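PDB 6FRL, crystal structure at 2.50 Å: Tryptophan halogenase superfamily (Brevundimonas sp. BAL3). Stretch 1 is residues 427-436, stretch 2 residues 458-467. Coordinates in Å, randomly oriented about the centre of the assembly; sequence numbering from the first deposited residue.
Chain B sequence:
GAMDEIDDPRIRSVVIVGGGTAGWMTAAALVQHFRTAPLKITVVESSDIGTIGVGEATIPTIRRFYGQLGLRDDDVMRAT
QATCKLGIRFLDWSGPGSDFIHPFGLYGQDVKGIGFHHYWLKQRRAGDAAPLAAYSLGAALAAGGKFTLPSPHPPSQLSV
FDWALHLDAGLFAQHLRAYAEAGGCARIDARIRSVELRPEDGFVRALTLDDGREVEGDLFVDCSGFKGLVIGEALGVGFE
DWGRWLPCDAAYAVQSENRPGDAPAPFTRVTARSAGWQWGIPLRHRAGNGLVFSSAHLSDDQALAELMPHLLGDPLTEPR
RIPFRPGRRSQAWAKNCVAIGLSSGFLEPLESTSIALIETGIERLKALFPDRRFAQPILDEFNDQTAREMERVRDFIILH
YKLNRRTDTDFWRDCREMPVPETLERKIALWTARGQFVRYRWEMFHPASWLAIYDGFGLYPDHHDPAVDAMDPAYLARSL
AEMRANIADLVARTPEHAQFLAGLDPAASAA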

ATOM      1  N   LYS B 427     -11.390 -11.023   6.724  1.00 30.04           N
ATOM      2  CA  LYS B 427     -12.019 -10.032   5.853  1.00 31.06           C
ATOM      3  C   LYS B 427     -13.522 -10.012   6.029  1.00 31.52           C
ATOM      4  O   LYS B 427     -14.094  -8.949   6.250  1.00 32.40           O
ATOM      5  CB  LYS B 427     -11.700 -10.279   4.366  1.00 31.24           C
ATOM      6  CG  LYS B 427     -10.434  -9.613   3.869  1.00 31.79           C
ATOM      7  CD  LYS B 427     -10.135  -9.945   2.413  1.00 33.49           C
ATOM      8  CE  LYS B 427      -9.606  -8.740   1.650  1.00 34.13           C
ATOM      9  NZ  LYS B 427      -8.175  -8.554   1.872  1.00 36.32           N
ATOM     10  N   ILE B 428     -14.143 -11.195   5.924  1.00 33.50           N
ATOM     11  CA  ILE B 428     -15.601 -11.331   6.041  1.00 31.21           C
ATOM     12  C   ILE B 428     -16.038 -10.877   7.424  1.00 32.78           C
ATOM     13  O   ILE B 428     -17.053 -10.210   7.536  1.00 35.26           O
ATOM     14  CB  ILE B 428     -16.077 -12.767   5.738  1.00 29.85           C
ATOM     15  CG1 ILE B 428     -15.874 -13.090   4.260  1.00 28.75           C
ATOM     16  CG2 ILE B 428     -17.547 -12.966   6.072  1.00 28.42           C
ATOM     17  CD1 ILE B 428     -16.125 -14.553   3.934  1.00 30.07           C
ATOM     18  N   ALA B 429     -15.253 -11.183   8.459  1.00 32.76           N
ATOM     19  CA  ALA B 429     -15.607 -10.809   9.848  1.00 33.00           C
ATOM     20  C   ALA B 429     -15.539  -9.285  10.105  1.00 30.90           C
ATOM     21  O   ALA B 429     -16.418  -8.742  10.757  1.00 35.54           O
ATOM     22  CB  ALA B 429     -14.759 -11.588  10.877  1.00 30.94           C
ATOM     23  N   LEU B 430     -14.527  -8.604   9.599  1.00 28.75           N
ATOM     24  CA  LEU B 430     -14.454  -7.141   9.783  1.00 26.77           C
ATOM     25  C   LEU B 430     -15.490  -6.432   8.911  1.00 26.21           C
ATOM     26  O   LEU B 430     -16.004  -5.389   9.309  1.00 24.73           O
ATOM     27  CB  LEU B 430     -13.068  -6.578   9.545  1.00 24.80           C
ATOM     28  CG  LEU B 430     -12.910  -5.088   9.890  1.00 26.15           C
ATOM     29  CD1 LEU B 430     -13.028  -4.808  11.394  1.00 26.29           C
ATOM     30  CD2 LEU B 430     -11.604  -4.528   9.326  1.00 24.82           C
ATOM     31  N   TRP B 431     -15.830  -6.997   7.752  1.00 26.40           N
ATOM     32  CA  TRP B 431     -16.835  -6.383   6.888  1.00 26.32           C
ATOM     33  C   TRP B 431     -18.202  -6.409   7.587  1.00 31.10           C
ATOM     34  O   TRP B 431     -18.853  -5.360   7.714  1.00 31.44           O
ATOM     35  CB  TRP B 431     -16.913  -7.077   5.528  1.00 26.79           C
ATOM     36  CG  TRP B 431     -18.124  -6.651   4.734  1.00 25.30           C
ATOM     37  CD1 TRP B 431     -19.256  -7.371   4.518  1.00 23.94           C
ATOM     38  CD2 TRP B 431     -18.334  -5.369   4.139  1.00 23.22           C
ATOM     39  NE1 TRP B 431     -20.145  -6.629   3.793  1.00 24.80           N
ATOM     40  CE2 TRP B 431     -19.612  -5.388   3.560  1.00 24.17           C
ATOM     41  CE3 TRP B 431     -17.576  -4.199   4.068  1.00 23.23           C
ATOM     42  CZ2 TRP B 431     -20.154  -4.280   2.877  1.00 24.12           C
ATOM     43  CZ3 TRP B 431     -18.099  -3.094   3.386  1.00 23.96           C
ATOM     44  CH2 TRP B 431     -19.383  -3.143   2.807  1.00 24.54           C
ATOM     45  N   THR B 432     -18.611  -7.582   8.089  1.00 34.14           N
ATOM     46  CA  THR B 432     -19.929  -7.703   8.770  1.00 34.92           C
ATOM     47  C   THR B 432     -19.980  -6.958  10.117  1.00 31.86           C
ATOM     48  O   THR B 432     -21.016  -6.439  10.495  1.00 35.07           O
ATOM     49  CB  THR B 432     -20.422  -9.162   8.950  1.00 32.38           C
ATOM     50  OG1 THR B 432     -19.773  -9.731  10.063  1.00 33.41           O
ATOM     51  CG2 THR B 432     -20.145 -10.029   7.700  1.00 32.53           C
ATOM     52  N   ALA B 433     -18.859  -6.874  10.809  1.00 30.38           N
ATOM     53  CA  ALA B 433     -18.780  -6.166  12.088  1.00 30.50           C
ATOM     54  C   ALA B 433     -18.789  -4.666  11.938  1.00 32.39           C
ATOM     55  O   ALA B 433     -19.315  -3.982  12.799  1.00 39.20           O
ATOM     56  CB  ALA B 433     -17.541  -6.567  12.855  1.00 27.10           C
ATOM     57  N   ARG B 434     -18.170  -4.141  10.888  1.00 32.24           N
ATOM     58  CA  ARG B 434     -17.921  -2.706  10.859  1.00 33.41           C
ATOM     59  C   ARG B 434     -17.978  -2.004   9.495  1.00 32.83           C
ATOM     60  O   ARG B 434     -17.937  -0.759   9.444  1.00 34.52           O
ATOM     61  CB  ARG B 434     -16.570  -2.476  11.561  1.00 35.27           C
ATOM     62  CG  ARG B 434     -16.140  -1.038  11.840  1.00 34.20           C
ATOM     63  CD  ARG B 434     -17.186  -0.151  12.486  1.00 33.00           C
ATOM     64  NE  ARG B 434     -16.692   1.228  12.578  1.00 34.84           N
ATOM     65  CZ  ARG B 434     -16.577   2.079  11.538  1.00 36.24           C
ATOM     66  NH1 ARG B 434     -16.907   1.732  10.281  1.00 35.55           N
ATOM     67  NH2 ARG B 434     -16.116   3.304  11.737  1.00 34.91           N
ATOM     68  N   GLY B 435     -18.119  -2.758   8.403  1.00 31.14           N
ATOM     69  CA  GLY B 435     -18.072  -2.184   7.041  1.00 31.06           C
ATOM     70  C   GLY B 435     -16.727  -1.628   6.594  1.00 28.57           C
ATOM     71  O   GLY B 435     -16.686  -0.663   5.840  1.00 26.95           O
ATOM     72  N   GLN B 436     -15.642  -2.248   7.056  1.00 29.58           N
ATOM     73  CA  GLN B 436     -14.281  -1.875   6.701  1.00 32.14           C
ATOM     74  C   GLN B 436     -13.508  -3.053   6.105  1.00 32.17           C
ATOM     75  O   GLN B 436     -13.894  -4.232   6.251  1.00 29.07           O
ATOM     76  CB  GLN B 436     -13.542  -1.322   7.934  1.00 33.75           C
ATOM     77  CG  GLN B 436     -13.930   0.107   8.297  1.00 35.07           C
ATOM     78  CD  GLN B 436     -13.201   1.122   7.442  1.00 36.13           C
ATOM     79  OE1 GLN B 436     -12.836   0.829   6.304  1.00 37.11           O
ATOM     80  NE2 GLN B 436     -12.910   2.310   8.017  1.00 35.44           N
ATOM     81  N   GLY B 458     -25.607  -9.732  -1.342  1.00 29.35           N
ATOM     82  CA  GLY B 458     -26.468  -9.277  -0.268  1.00 28.73           C
ATOM     83  C   GLY B 458     -25.937  -9.397   1.161  1.00 30.63           C
ATOM     84  O   GLY B 458     -26.738  -9.516   2.090  1.00 29.38           O
ATOM     85  N   LEU B 459     -24.609  -9.355   1.355  1.00 31.30           N
ATOM     86  CA  LEU B 459     -24.025  -9.374   2.704  1.00 29.66           C
ATOM     87  C   LEU B 459     -23.611  -7.970   3.149  1.00 30.03           C
ATOM     88  O   LEU B 459     -22.665  -7.427   2.621  1.00 31.73           O
ATOM     89  CB  LEU B 459     -22.830 -10.324   2.756  1.00 31.19           C
ATOM     90  CG  LEU B 459     -22.154 -10.442   4.159  1.00 33.36           C
ATOM     91  CD1 LEU B 459     -23.103 -10.976   5.246  1.00 33.15           C
ATOM     92  CD2 LEU B 459     -20.882 -11.268   4.130  1.00 32.52           C
ATOM     93  N   TYR B 460     -24.293  -7.425   4.160  1.00 30.52           N
ATOM     94  CA  TYR B 460     -24.103  -6.049   4.623  1.00 29.72           C
ATOM     95  C   TYR B 460     -23.820  -6.003   6.111  1.00 30.24           C
ATOM     96  O   TYR B 460     -24.288  -6.863   6.826  1.00 30.66           O
ATOM     97  CB  TYR B 460     -25.374  -5.244   4.358  1.00 30.69           C
ATOM     98  CG  TYR B 460     -25.805  -5.248   2.917  1.00 31.45           C
ATOM     99  CD1 TYR B 460     -25.093  -4.508   1.965  1.00 33.10           C
ATOM    100  CD2 TYR B 460     -26.901  -5.988   2.488  1.00 31.49           C
ATOM    101  CE1 TYR B 460     -25.461  -4.492   0.631  1.00 33.17           C
ATOM    102  CE2 TYR B 460     -27.282  -5.979   1.147  1.00 34.29           C
ATOM    103  CZ  TYR B 460     -26.546  -5.215   0.226  1.00 34.04           C
ATOM    104  OH  TYR B 460     -26.884  -5.180  -1.102  1.00 33.13           O
ATOM    105  N   PRO B 461     -23.085  -4.984   6.592  1.00 31.78           N
ATOM    106  CA  PRO B 461     -22.782  -4.877   8.011  1.00 33.99           C
ATOM    107  C   PRO B 461     -23.971  -4.530   8.872  1.00 39.80           C
ATOM    108  O   PRO B 461     -24.912  -3.931   8.372  1.00 39.29           O
ATOM    109  CB  PRO B 461     -21.761  -3.733   8.094  1.00 33.71           C
ATOM    110  CG  PRO B 461     -21.706  -3.095   6.765  1.00 34.73           C
ATOM    111  CD  PRO B 461     -22.294  -4.049   5.776  1.00 34.22           C
ATOM    112  N   ASP B 462     -23.886  -4.866  10.159  1.00 47.73           N
ATOM    113  CA  ASP B 462     -24.972  -4.627  11.138  1.00 57.93           C
ATOM    114  C   ASP B 462     -25.003  -3.134  11.415  1.00 62.85           C
ATOM    115  O   ASP B 462     -26.058  -2.514  11.281  1.00 69.26           O
ATOM    116  CB  ASP B 462     -24.783  -5.384  12.489  1.00 59.71           C
ATOM    117  CG  ASP B 462     -23.660  -6.471  12.449  1.00 60.62           C
ATOM    118  OD1 ASP B 462     -23.726  -7.337  11.552  1.00 53.26           O
ATOM    119  OD2 ASP B 462     -22.733  -6.444  13.314  1.00 61.01           O
ATOM    120  N   HIS B 463     -23.849  -2.573  11.791  1.00 69.19           N
ATOM    121  CA  HIS B 463     -23.710  -1.115  11.898  1.00 81.43           C
ATOM    122  C   HIS B 463     -22.636  -0.503  10.992  1.00 81.04           C
ATOM    123  O   HIS B 463     -21.459  -0.955  10.901  1.00 77.04           O
ATOM    124  CB  HIS B 463     -23.567  -0.560  13.323  1.00 88.61           C
ATOM    125  CG  HIS B 463     -24.278   0.752  13.507  1.00 96.29           C
ATOM    126  ND1 HIS B 463     -23.665   1.978  13.343  1.00 97.43           N
ATOM    127  CD2 HIS B 463     -25.575   1.021  13.808  1.00100.14           C
ATOM    128  CE1 HIS B 463     -24.545   2.942  13.558  1.00 96.17           C
ATOM    129  NE2 HIS B 463     -25.712   2.388  13.832  1.00 97.98           N
ATOM    130  N   HIS B 464     -23.092   0.526  10.278  1.00 75.48           N
ATOM    131  CA  HIS B 464     -22.246   1.511   9.559  1.00 70.31           C
ATOM    132  C   HIS B 464     -21.490   2.461  10.542  1.00 64.60           C
ATOM    133  O   HIS B 464     -21.654   2.382  11.762  1.00 77.56           O
ATOM    134  CB  HIS B 464     -23.102   2.301   8.527  1.00 64.12           C
ATOM    135  CG  HIS B 464     -24.234   3.092   9.124  1.00 63.76           C
ATOM    136  ND1 HIS B 464     -25.550   2.692   9.047  1.00 61.85           N
ATOM    137  CD2 HIS B 464     -24.237   4.269   9.794  1.00 68.61           C
ATOM    138  CE1 HIS B 464     -26.315   3.582   9.659  1.00 65.39           C
ATOM    139  NE2 HIS B 464     -25.543   4.554  10.114  1.00 66.03           N
ATOM    140  N   ASP B 465     -20.672   3.357   9.994  1.00 54.20           N
ATOM    141  CA  ASP B 465     -19.841   4.318  10.753  1.00 51.73           C
ATOM    142  C   ASP B 465     -20.743   5.385  11.429  1.00 49.21           C
ATOM    143  O   ASP B 465     -21.459   6.071  10.722  1.00 57.83           O
ATOM    144  CB  ASP B 465     -18.849   4.957   9.756  1.00 48.14           C
ATOM    145  CG  ASP B 465     -17.817   5.849  10.398  1.00 49.87           C
ATOM    146  OD1 ASP B 465     -18.093   6.540  11.397  1.00 57.02           O
ATOM    147  OD2 ASP B 465     -16.690   5.878   9.861  1.00 52.46           O
ATOM    148  N   PRO B 466     -20.698   5.550  12.781  1.00 50.00           N
ATOM    149  CA  PRO B 466     -21.686   6.436  13.469  1.00 53.63           C
ATOM    150  C   PRO B 466     -21.515   7.947  13.297  1.00 57.66           C
ATOM    151  O   PRO B 466     -22.353   8.697  13.791  1.00 65.82           O
ATOM    152  CB  PRO B 466     -21.526   6.088  14.947  1.00 49.06           C
ATOM    153  CG  PRO B 466     -20.109   5.660  15.052  1.00 55.63           C
ATOM    154  CD  PRO B 466     -19.712   5.014  13.739  1.00 52.11           C
ATOM    155  N   ALA B 467     -20.450   8.403  12.632  1.00 55.18           N
ATOM    156  CA  ALA B 467     -20.327   9.835  12.279  1.00 57.54           C
ATOM    157  C   ALA B 467     -21.329  10.225  11.178  1.00 53.46           C
ATOM    158  O   ALA B 467     -21.670  11.398  11.009  1.00 50.00           O
ATOM    159  CB  ALA B 467     -18.897  10.153  11.863  1.00 57.23           C
TER

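The most unusual feature of this contact is the crowding of acceptors around a single carbonyl. Thr432 O lies 3.0 Å from Asp462 OD1 and 3.3 Å from Asp462 OD2, although oxygens of these kinds offer each other no proton if the carboxylate is charged, and neither pair counts as a hydrogen bond. The same carbonyl accepts the backbone amide of the same residue: Asp462 N stands 3.3 Å from Thr432 O, with an N-H...O angle of 161°, nearly straight though long. Pro461 CA adds a CA-H...O contact at 3.4 Å from Thr432 O, with an angle of 126° at the hydrogen. The Asp462 chi1 of -12° falls between the rotamer wells, and this conformation holds both carboxylate oxygens close to the carbonyl.

The backbone arrangement accounts for this meeting point. Stretch 1 carries the last part of a helix, with Trp431 N, Thr432 N, Ala433 N and Arg434 N bonded to the carbonyls four residues earlier, whereas stretch 2 has no regular secondary structure. The two stretches bring their CA atoms nearest at Thr432 and Pro461, where Thr432 CA and Pro461 CA are 4.1 Å apart. Near the end of a helix, carbonyls lack later amides to bond in the usual pattern, and here the amide of Asp462 supplies a donor to Thr432 O.

Trp431 makes the best-aligned hydrogen bond across the interface. Its NE1 donates to Leu459 O over 2.9 Å at 171°, and this oxygen sits at the edge of the indole, near the ring plane, where the N-H points. The chi1 of 168° (t) accompanies a CA-to-CB bond that runs sideways while the end of the side chain comes nearer to stretch 2. Over one face of the indole lies the Pro461 ring, with Trp431 CZ2 3.6 Å from Pro461 CD, so one aromatic group combines a polar edge contact with apolar packing.

Leu459 extends the apolar surface along the helix. Its CG is 4.2 Å from Trp431 CD1, while its CD2 is 4.2 Å from Ile428 CG2 and 3.9 Å from Thr432 CG2. Leu459 thus spans one turn of the helix, from Ile428 to Thr432. Together the two stretches bury 516 Å², both sides summed.

Gly435 leaves helical geometry with a positive phi of 67°, a value that by itself favours glycine. Its N still bonds to Trp431 O at 2.8 Å. Packing is close as well: Gly435 CA is 3.8 Å from Pro461 CG, and an ideal CB would point toward stretch 2 and stand a tight 3.3 Å from Pro461 CG.

At Arg434 the CA-to-CB bond points away, yet the side chain reaches back to form a salt bridge, with Arg434 NH2 3.2 Å from Asp465 OD2. Opposite charges favour the pairing, but the 150° hydrogen bond within it is weak. Asp465 CA lies over one face of the guanidinium. The other carboxylate oxygen braces the loop locally, Asp465 OD1 accepting from Ala467 N at 3.2 Å and 169°.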